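GNA33 (Neisseria gonorrhoeae FA 1090, PDB 2G5D) probably acts as a lytic transglycosylase that cleaves the MurNAc-GlcNAc linkage of peptidoglycan from chain ends, leaving a 1,6-anhydro bond on the MurNAc residue. Local coordinates at residues I143-S149 with Q167-G173; L186-P190 with R206-Y210; H359-R363 with L398-T404. One frame throughout, in Å; residues are numbered along the deposited sequence.

Contact 1: I143-S149 with Q167-G173; sequences IPDDFIS and QTGKNSG
Asn171 is the key side chain here. With chi1 near -81° (m) and chi2 at 133°, its CA-CB bond starts away from 143-149, yet the amide swings back so that ND2 donates to Pro144 O (3.1 Å) and Phe147 O (2.6 Å). These carbonyls belong to the first and last residues of a type I turn, whose own bond from Phe147 N to Pro144 O is weak at 3.4 Å. Ile143 CG2 lies 3.6 Å from Asn171 ND2. Beyond the turn the backbones run in parallel register, Ile148 CA 4.4 Å from Asn171 CA and Ser149 CA 4.5 Å from Ser172 CA. Ser149 N donates to Asn171 O (3.0 Å), and Gly173 N to Ser149 O (2.9 Å). Ile148 (chi1 m, chi2 96°) lays CG2 3.6 Å from Gly173 N, while Ser149 (chi1 t) sends OG to Lys199. Within 167-173, Thr168 and Gly169 both face Ser172 in a classic beta bulge; Ser172 is p, and a CB on Gly169 would strike its OG. The result is a single parallel beta bridge added to strand 148-151, one of the two outermost strands of the five-stranded sheet in the MltA-specific insert domain.

Contact 2: L186-P190 with R206-Y210; sequences LSRFP and RFLPY
Leu186 to Arg188 take helical backbone angles without regular helical bonding; the one local bond, Phe189 N to Leu186 O, is weak at 3.4 Å. This short coil brings Arg188 up to Pro209: its CA-CB bond points toward 206-210, with CB 4.1 Å from Pro209 CG and Arg188 O 3.6 Å from the same CG, but chi1 and chi2 both m lead the guanidinium away, to a long, weak ion pair with Asp185. Phe189 follows with an extended backbone (phi/psi -74/146°) and makes most of the contact, its CA 5.4 Å from Pro209 CA. In rotamer m, with chi2 at 76°, its ring reaches to the strand. Pro209, in the C-gamma exo pucker, sets CD over one ring face, 3.8 Å from the centroid and 14° off the normal, a CH-pi contact. At the ring edge, Phe189 CZ approaches Phe207 O to 3.1 Å. Phe189 thus packs beside strand 206-209, an inner strand of the five-stranded mixed sheet of the insert domain, and it also touches Ile198 on the adjoining strand. The ring of Phe207 (chi1 t) meets that of Phe189 rim to rim, with centroids 5.9 Å apart, planes at 14° and Phe189 CZ 3.5 Å from Phe207 CD1; neither ring covers the other. Phe207 continues onto Ile198, Ile148 and Val150. No hydrogen bond joins the two segments. Pro190, pucker C-gamma endo, turns the chain at psi 67° and packs on His266, whose NE2 is hydrogen-bonded to Tyr210 O.

Contact 3: H359-R363 with L398-T404; sequences HPVTR and LAGKQKT
Pro360 points its CA-CB bond at 398-404 and sits against the C-terminal end of helix 393-401, with its CA 4.5 Å from Gln402 CA. Pro360 CB is 3.4 Å from Leu398 O, and Pro360 O is 3.6 Å from Lys401 CB. On the same ring, CD lies 3.4 Å from NE2 of Gln402, whose OE1 bonds to Trp389. Leu398 (chi1 m, chi2 t) starts sideways but ends nearer, its CD2 meeting Pro360 CG (4.0 Å), Val361 CG1 (3.9 Å) and His359 CE1 (3.4 Å). The facing loop is a tight turn between strands 352-358 and 365-375: Arg363 N donates to His359 O (2.8 Å), and His359 ND1, with chi1 t, accepts from Val361 N and Thr362 N, both at 3.2 Å. Arg363 closes the turn with positive phi (61°); its chain (m, m, t) carries NH1 to 3.2 Å from Thr404 CG2, while Thr404 OG1 bonds to Thr357. This packing joins a strand connection to the helix-strand junction of the 3D domain, a double-psi barrel relative. With no clear hydrogen bond across the segments, their association rests mainly on van der Waals packing round Pro360 and Leu398, while the hydrogen bonds within 359-363 shape the turn.

From the N terminus, contact 1 comes first, joining the start of strand 148-151 to the loop after strand 163-165 and closing a 17-residue span. Contact 2 then opens and closes a 15-residue span that includes strand 197-203. The two follow one another without nesting or crossing, but they touch: Tyr210 of contact 2 makes a probable hydrogen bond to Asp146 of contact 1 and packs on Phe147. Both contacts reach the same five-stranded sheet, through strands 148-151 and 206-209. Contact 3 closes a later 34-residue span containing strands 365-375 and 384-391. It lies in the 3D domain, about 41 Å from each of the others between centres, across the chain's centre.

Contact 1: I143-S149 with Q167-G173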
loop_
_atom_site.group_PDB
_atom_site.type_symbol
_atom_site.label_atom_id
_atom_site.label_comp_id
_atom_site.label_asym_id
_atom_site.label_seq_id
_atom_site.Cartn_x
_atom_site.Cartn_y
_atom_site.Cartn_z
ATOM N N ILE A 143 -5.235 -17.331 5.062
ATOM C CA ILE A 143 -6.441 -17.707 4.319
ATOM C C ILE A 143 -7.102 -18.978 4.899
ATOM O O ILE A 143 -6.481 -20.047 4.936
ATOM C CB ILE A 143 -6.165 -17.849 2.796
ATOM C CG1 ILE A 143 -5.774 -16.491 2.201
ATOM C CG2 ILE A 143 -7.388 -18.425 2.070
ATOM C CD1 ILE A 143 -4.978 -16.580 0.908
ATOM N N PRO A 144 -8.358 -18.853 5.367
ATOM C CA PRO A 144 -9.106 -19.969 5.959
ATOM C C PRO A 144 -9.254 -21.184 5.037
ATOM O O PRO A 144 -9.148 -21.060 3.815
ATOM C CB PRO A 144 -10.473 -19.354 6.254
ATOM C CG PRO A 144 -10.220 -17.910 6.365
ATOM C CD PRO A 144 -9.145 -17.611 5.377
ATOM N N ASP A 145 -9.495 -22.347 5.637
ATOM C CA ASP A 145 -9.669 -23.604 4.907
ATOM C C ASP A 145 -10.900 -23.629 3.994
ATOM O O ASP A 145 -10.957 -24.413 3.049
ATOM C CB ASP A 145 -9.771 -24.762 5.898
ATOM C CG ASP A 145 -8.539 -24.908 6.766
ATOM O OD1 ASP A 145 -7.530 -24.204 6.514
ATOM O OD2 ASP A 145 -8.585 -25.744 7.700
ATOM N N ASP A 146 -11.885 -22.784 4.283
ATOM C CA ASP A 146 -13.148 -22.775 3.541
ATOM C C ASP A 146 -13.395 -21.439 2.834
ATOM O O ASP A 146 -14.507 -21.144 2.400
ATOM C CB ASP A 146 -14.315 -23.085 4.488
ATOM C CG ASP A 146 -14.522 -22.004 5.547
ATOM O OD1 ASP A 146 -13.529 -21.374 5.983
ATOM O OD2 ASP A 146 -15.686 -21.784 5.944
ATOM N N PHE A 147 -12.353 -20.630 2.734
ATOM C CA PHE A 147 -12.445 -19.314 2.122
ATOM C C PHE A 147 -12.274 -19.478 0.619
ATOM O O PHE A 147 -11.220 -19.901 0.161
ATOM C CB PHE A 147 -11.358 -18.421 2.714
ATOM C CG PHE A 147 -11.344 -17.019 2.180
ATOM C CD1 PHE A 147 -12.070 -16.020 2.810
ATOM C CD2 PHE A 147 -10.565 -16.685 1.076
ATOM C CE1 PHE A 147 -12.038 -14.712 2.335
ATOM C CE2 PHE A 147 -10.540 -15.385 0.593
ATOM C CZ PHE A 147 -11.283 -14.395 1.235
ATOM N N ILE A 148 -13.326 -19.178 -0.140
ATOM C CA ILE A 148 -13.333 -19.387 -1.594
ATOM C C ILE A 148 -13.558 -18.070 -2.351
ATOM O O ILE A 148 -14.601 -17.420 -2.204
ATOM C CB ILE A 148 -14.354 -20.509 -2.037
ATOM C CG1 ILE A 148 -13.758 -21.906 -1.849
ATOM C CG2 ILE A 148 -14.760 -20.374 -3.511
ATOM C CD1 ILE A 148 -14.139 -22.579 -0.570
ATOM N N SER A 149 -12.565 -17.686 -3.152
ATOM C CA SER A 149 -12.663 -16.491 -3.985
ATOM C C SER A 149 -13.195 -16.830 -5.376
ATOM O O SER A 149 -12.696 -17.740 -6.041
ATOM C CB SER A 149 -11.308 -15.783 -4.084
ATOM O OG SER A 149 -11.402 -14.598 -4.857
ATOM N N GLN A 167 -16.661 -24.890 -7.506
ATOM C CA GLN A 167 -15.305 -24.832 -6.953
ATOM C C GLN A 167 -14.274 -25.348 -7.958
ATOM O O GLN A 167 -14.490 -26.386 -8.603
ATOM C CB GLN A 167 -15.219 -25.640 -5.656
ATOM C CG GLN A 167 -14.066 -25.230 -4.744
ATOM C CD GLN A 167 -13.613 -26.337 -3.811
ATOM O OE1 GLN A 167 -13.851 -27.520 -4.065
ATOM N NE2 GLN A 167 -12.940 -25.957 -2.731
ATOM N N THR A 168 -13.166 -24.618 -8.091
ATOM C CA THR A 168 -12.111 -24.946 -9.062
ATOM C C THR A 168 -10.730 -25.064 -8.406
ATOM O O THR A 168 -9.708 -25.106 -9.096
ATOM C CB THR A 168 -12.046 -23.912 -10.225
ATOM O OG1 THR A 168 -11.672 -22.622 -9.711
ATOM C CG2 THR A 168 -13.394 -23.808 -10.956
ATOM N N GLY A 169 -10.716 -25.124 -7.077
ATOM C CA GLY A 169 -9.484 -25.179 -6.283
ATOM C C GLY A 169 -9.814 -24.976 -4.816
ATOM O O GLY A 169 -10.841 -24.380 -4.493
ATOM N N LYS A 170 -8.942 -25.449 -3.925
ATOM C CA LYS A 170 -9.212 -25.420 -2.470
ATOM C C LYS A 170 -9.436 -24.047 -1.830
ATOM O O LYS A 170 -9.788 -23.979 -0.656
ATOM C CB LYS A 170 -8.158 -26.198 -1.661
ATOM C CG LYS A 170 -6.716 -25.986 -2.086
ATOM C CD LYS A 170 -6.266 -27.113 -3.010
ATOM C CE LYS A 170 -5.019 -26.730 -3.774
ATOM N NZ LYS A 170 -4.614 -27.828 -4.683
ATOM N N ASN A 171 -9.240 -22.969 -2.594
ATOM C CA ASN A 171 -9.543 -21.607 -2.125
ATOM C C ASN A 171 -10.111 -20.690 -3.209
ATOM O O ASN A 171 -10.101 -19.468 -3.058
ATOM C CB ASN A 171 -8.312 -20.945 -1.487
ATOM C CG ASN A 171 -8.082 -21.376 -0.041
ATOM O OD1 ASN A 171 -6.962 -21.719 0.333
ATOM N ND2 ASN A 171 -9.132 -21.351 0.774
ATOM N N SER A 172 -10.596 -21.281 -4.299
ATOM C CA SER A 172 -11.167 -20.524 -5.418
ATOM C C SER A 172 -12.351 -21.241 -6.078
ATOM O O SER A 172 -12.495 -22.455 -5.966
ATOM C CB SER A 172 -10.086 -20.202 -6.460
ATOM O OG SER A 172 -9.539 -21.388 -7.012
ATOM N N GLY A 173 -13.191 -20.476 -6.770
ATOM C CA GLY A 173 -14.368 -21.020 -7.440
ATOM C C GLY A 173 -14.547 -20.461 -8.842
ATOM O O GLY A 173 -14.158 -19.310 -9.097
#

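Contact 2: L186-P190 with R206-Y210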
loop_
_atom_site.group_PDB
_atom_site.type_symbol
_atom_site.label_atom_id
_atom_site.label_comp_id
_atom_site.label_asym_id
_atom_site.label_seq_id
_atom_site.Cartn_x
_atom_site.Cartn_y
_atom_site.Cartn_z
ATOM N N LEU A 186 -26.292 -13.026 -4.851
ATOM C CA LEU A 186 -25.419 -11.864 -5.071
ATOM C C LEU A 186 -25.858 -10.571 -4.382
ATOM O O LEU A 186 -25.028 -9.704 -4.098
ATOM C CB LEU A 186 -25.181 -11.625 -6.567
ATOM C CG LEU A 186 -24.268 -12.620 -7.298
ATOM C CD1 LEU A 186 -24.068 -12.183 -8.735
ATOM C CD2 LEU A 186 -22.917 -12.788 -6.603
ATOM N N SER A 187 -27.153 -10.447 -4.110
ATOM C CA SER A 187 -27.671 -9.312 -3.351
ATOM C C SER A 187 -27.145 -9.287 -1.906
ATOM O O SER A 187 -27.144 -8.238 -1.261
ATOM C CB SER A 187 -29.199 -9.324 -3.362
ATOM O OG SER A 187 -29.695 -10.607 -3.028
ATOM N N ARG A 188 -26.695 -10.440 -1.413
ATOM C CA ARG A 188 -26.196 -10.573 -0.042
ATOM C C ARG A 188 -24.725 -10.177 0.095
ATOM O O ARG A 188 -24.305 -9.677 1.140
ATOM C CB ARG A 188 -26.370 -12.013 0.454
ATOM C CG ARG A 188 -27.808 -12.485 0.535
ATOM C CD ARG A 188 -28.424 -12.165 1.879
ATOM N NE ARG A 188 -29.849 -12.474 1.900
ATOM C CZ ARG A 188 -30.533 -12.820 2.988
ATOM N NH1 ARG A 188 -29.925 -12.920 4.170
ATOM N NH2 ARG A 188 -31.830 -13.075 2.890
ATOM N N PHE A 189 -23.950 -10.424 -0.960
ATOM C CA PHE A 189 -22.515 -10.141 -0.974
ATOM C C PHE A 189 -22.247 -8.636 -1.085
ATOM O O PHE A 189 -23.012 -7.918 -1.739
ATOM C CB PHE A 189 -21.835 -10.898 -2.118
ATOM C CG PHE A 189 -21.829 -12.392 -1.943
ATOM C CD1 PHE A 189 -22.983 -13.141 -2.176
ATOM C CD2 PHE A 189 -20.666 -13.053 -1.563
ATOM C CE1 PHE A 189 -22.982 -14.524 -2.015
ATOM C CE2 PHE A 189 -20.651 -14.434 -1.401
ATOM C CZ PHE A 189 -21.813 -15.171 -1.630
ATOM N N PRO A 190 -21.157 -8.159 -0.446
ATOM C CA PRO A 190 -20.815 -6.728 -0.398
ATOM C C PRO A 190 -20.219 -6.167 -1.701
ATOM O O PRO A 190 -19.045 -5.789 -1.741
ATOM C CB PRO A 190 -19.797 -6.660 0.746
ATOM C CG PRO A 190 -19.131 -7.988 0.718
ATOM C CD PRO A 190 -20.176 -8.979 0.297
ATOM N N ARG A 206 -25.662 -23.623 -0.530
ATOM C CA ARG A 206 -25.529 -22.182 -0.709
ATOM C C ARG A 206 -24.076 -21.722 -0.722
ATOM O O ARG A 206 -23.190 -22.404 -0.199
ATOM C CB ARG A 206 -26.281 -21.436 0.394
ATOM C CG ARG A 206 -27.801 -21.554 0.353
ATOM C CD ARG A 206 -28.390 -20.626 1.399
ATOM N NE ARG A 206 -29.824 -20.418 1.235
ATOM C CZ ARG A 206 -30.472 -19.333 1.651
ATOM N NH1 ARG A 206 -29.806 -18.341 2.236
ATOM N NH2 ARG A 206 -31.785 -19.234 1.469
ATOM N N PHE A 207 -23.853 -20.561 -1.334
ATOM C CA PHE A 207 -22.591 -19.831 -1.250
ATOM C C PHE A 207 -22.906 -18.499 -0.569
ATOM O O PHE A 207 -23.593 -17.645 -1.138
ATOM C CB PHE A 207 -22.007 -19.618 -2.650
ATOM C CG PHE A 207 -20.534 -19.294 -2.658
ATOM C CD1 PHE A 207 -20.096 -17.975 -2.803
ATOM C CD2 PHE A 207 -19.585 -20.305 -2.535
ATOM C CE1 PHE A 207 -18.743 -17.668 -2.820
ATOM C CE2 PHE A 207 -18.224 -20.008 -2.550
ATOM C CZ PHE A 207 -17.805 -18.684 -2.691
ATOM N N LEU A 208 -22.429 -18.353 0.663
ATOM C CA LEU A 208 -22.759 -17.210 1.515
ATOM C C LEU A 208 -21.540 -16.316 1.706
ATOM O O LEU A 208 -20.413 -16.821 1.703
ATOM C CB LEU A 208 -23.214 -17.694 2.895
ATOM C CG LEU A 208 -24.086 -18.944 3.019
ATOM C CD1 LEU A 208 -23.942 -19.525 4.412
ATOM C CD2 LEU A 208 -25.539 -18.623 2.695
ATOM N N PRO A 209 -21.756 -14.992 1.890
ATOM C CA PRO A 209 -20.660 -14.079 2.240
ATOM C C PRO A 209 -19.783 -14.668 3.345
ATOM O O PRO A 209 -20.299 -15.346 4.235
ATOM C CB PRO A 209 -21.396 -12.836 2.749
ATOM C CG PRO A 209 -22.660 -12.827 1.973
ATOM C CD PRO A 209 -23.041 -14.273 1.757
ATOM N N TYR A 210 -18.469 -14.447 3.268
ATOM C CA TYR A 210 -17.573 -14.941 4.297
ATOM C C TYR A 210 -17.773 -14.171 5.607
ATOM O O TYR A 210 -18.427 -13.118 5.629
ATOM C CB TYR A 210 -16.089 -14.940 3.857
ATOM C CG TYR A 210 -15.306 -15.993 4.605
ATOM C CD1 TYR A 210 -14.461 -15.653 5.668
ATOM C CD2 TYR A 210 -15.476 -17.347 4.303
ATOM C CE1 TYR A 210 -13.782 -16.639 6.388
ATOM C CE2 TYR A 210 -14.810 -18.328 5.005
ATOM C CZ TYR A 210 -13.962 -17.970 6.047
ATOM O OH TYR A 210 -13.317 -18.962 6.744
#

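Contact 3: H359-R363 with L398-T404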
loop_
_atom_site.group_PDB
_atom_site.type_symbol
_atom_site.label_atom_id
_atom_site.label_comp_id
_atom_site.label_asym_id
_atom_site.label_seq_id
_atom_site.Cartn_x
_atom_site.Cartn_y
_atom_site.Cartn_z
ATOM N N HIS A 359 8.626 17.934 4.983
ATOM C CA HIS A 359 8.811 16.910 6.008
ATOM C C HIS A 359 7.693 16.986 7.065
ATOM O O HIS A 359 7.459 18.052 7.620
ATOM C CB HIS A 359 10.193 17.043 6.645
ATOM C CG HIS A 359 10.576 15.878 7.505
ATOM N ND1 HIS A 359 10.054 15.676 8.766
ATOM C CD2 HIS A 359 11.436 14.855 7.285
ATOM C CE1 HIS A 359 10.569 14.575 9.280
ATOM N NE2 HIS A 359 11.413 14.061 8.403
ATOM N N PRO A 360 6.984 15.860 7.318
ATOM C CA PRO A 360 5.811 15.809 8.219
ATOM C C PRO A 360 6.022 16.244 9.673
ATOM O O PRO A 360 5.034 16.527 10.360
ATOM C CB PRO A 360 5.371 14.335 8.159
ATOM C CG PRO A 360 6.537 13.601 7.659
ATOM C CD PRO A 360 7.238 14.540 6.714
ATOM N N VAL A 361 7.268 16.296 10.146
ATOM C CA VAL A 361 7.534 16.823 11.488
ATOM C C VAL A 361 8.372 18.109 11.466
ATOM O O VAL A 361 7.974 19.112 12.074
ATOM C CB VAL A 361 8.110 15.745 12.486
ATOM C CG1 VAL A 361 7.325 14.426 12.400
ATOM C CG2 VAL A 361 9.602 15.484 12.263
ATOM N N THR A 362 9.503 18.102 10.759
ATOM C CA THR A 362 10.373 19.299 10.675
ATOM C C THR A 362 9.808 20.423 9.799
ATOM O O THR A 362 10.265 21.576 9.881
ATOM C CB THR A 362 11.828 18.972 10.212
ATOM O OG1 THR A 362 11.842 18.606 8.821
ATOM C CG2 THR A 362 12.439 17.866 11.065
ATOM N N ARG A 363 8.824 20.080 8.961
ATOM C CA ARG A 363 8.170 21.021 8.038
ATOM C C ARG A 363 9.141 21.636 7.024
ATOM O O ARG A 363 8.716 22.367 6.125
ATOM C CB ARG A 363 7.364 22.107 8.799
ATOM C CG ARG A 363 5.985 21.641 9.328
ATOM C CD ARG A 363 4.977 21.459 8.179
ATOM N NE ARG A 363 3.891 20.513 8.471
ATOM C CZ ARG A 363 3.803 19.288 7.959
ATOM N NH1 ARG A 363 4.745 18.840 7.131
ATOM N NH2 ARG A 363 2.776 18.501 8.272
ATOM N N LEU A 398 6.073 9.507 11.694
ATOM C CA LEU A 398 6.178 10.267 10.437
ATOM C C LEU A 398 4.949 10.149 9.555
ATOM O O LEU A 398 4.429 11.158 9.078
ATOM C CB LEU A 398 7.422 9.858 9.647
ATOM C CG LEU A 398 8.741 10.243 10.329
ATOM C CD1 LEU A 398 9.897 9.415 9.793
ATOM C CD2 LEU A 398 9.011 11.721 10.152
ATOM N N ALA A 399 4.481 8.921 9.364
ATOM C CA ALA A 399 3.364 8.646 8.479
ATOM C C ALA A 399 2.094 9.407 8.861
ATOM O O ALA A 399 1.542 10.144 8.031
ATOM C CB ALA A 399 3.115 7.138 8.385
ATOM N N GLY A 400 1.649 9.241 10.110
ATOM C CA GLY A 400 0.431 9.884 10.615
ATOM C C GLY A 400 0.460 11.409 10.637
ATOM O O GLY A 400 -0.586 12.054 10.587
ATOM N N LYS A 401 1.662 11.973 10.708
ATOM C CA LYS A 401 1.863 13.422 10.732
ATOM C C LYS A 401 1.916 14.044 9.329
ATOM O O LYS A 401 1.911 15.276 9.175
ATOM C CB LYS A 401 3.126 13.768 11.536
ATOM C CG LYS A 401 2.964 13.569 13.044
ATOM C CD LYS A 401 3.931 14.423 13.857
ATOM C CE LYS A 401 4.029 13.900 15.281
ATOM N NZ LYS A 401 4.715 14.856 16.197
ATOM N N GLN A 402 1.953 13.184 8.308
ATOM C CA GLN A 402 2.043 13.613 6.925
ATOM C C GLN A 402 0.693 13.929 6.278
ATOM O O GLN A 402 -0.108 13.023 5.983
ATOM C CB GLN A 402 2.776 12.558 6.111
ATOM C CG GLN A 402 3.059 13.014 4.719
ATOM C CD GLN A 402 4.474 12.796 4.341
ATOM O OE1 GLN A 402 4.936 11.657 4.267
ATOM N NE2 GLN A 402 5.192 13.891 4.092
ATOM N N LYS A 403 0.454 15.223 6.074
ATOM C CA LYS A 403 -0.675 15.742 5.286
ATOM C C LYS A 403 -0.305 17.113 4.698
ATOM O O LYS A 403 -0.626 18.162 5.274
ATOM C CB LYS A 403 -1.969 15.805 6.110
ATOM C CG LYS A 403 -1.805 15.712 7.640
ATOM C CD LYS A 403 -1.694 17.067 8.339
ATOM C CE LYS A 403 -1.342 16.860 9.811
ATOM N NZ LYS A 403 -1.358 18.121 10.605
ATOM N N THR A 404 0.370 17.076 3.545
ATOM C CA THR A 404 1.118 18.218 2.990
ATOM C C THR A 404 0.835 18.477 1.507
ATOM O O THR A 404 0.510 17.556 0.741
ATOM C CB THR A 404 2.673 18.022 3.125
ATOM O OG1 THR A 404 3.082 16.802 2.472
ATOM C CG2 THR A 404 3.107 17.976 4.562
#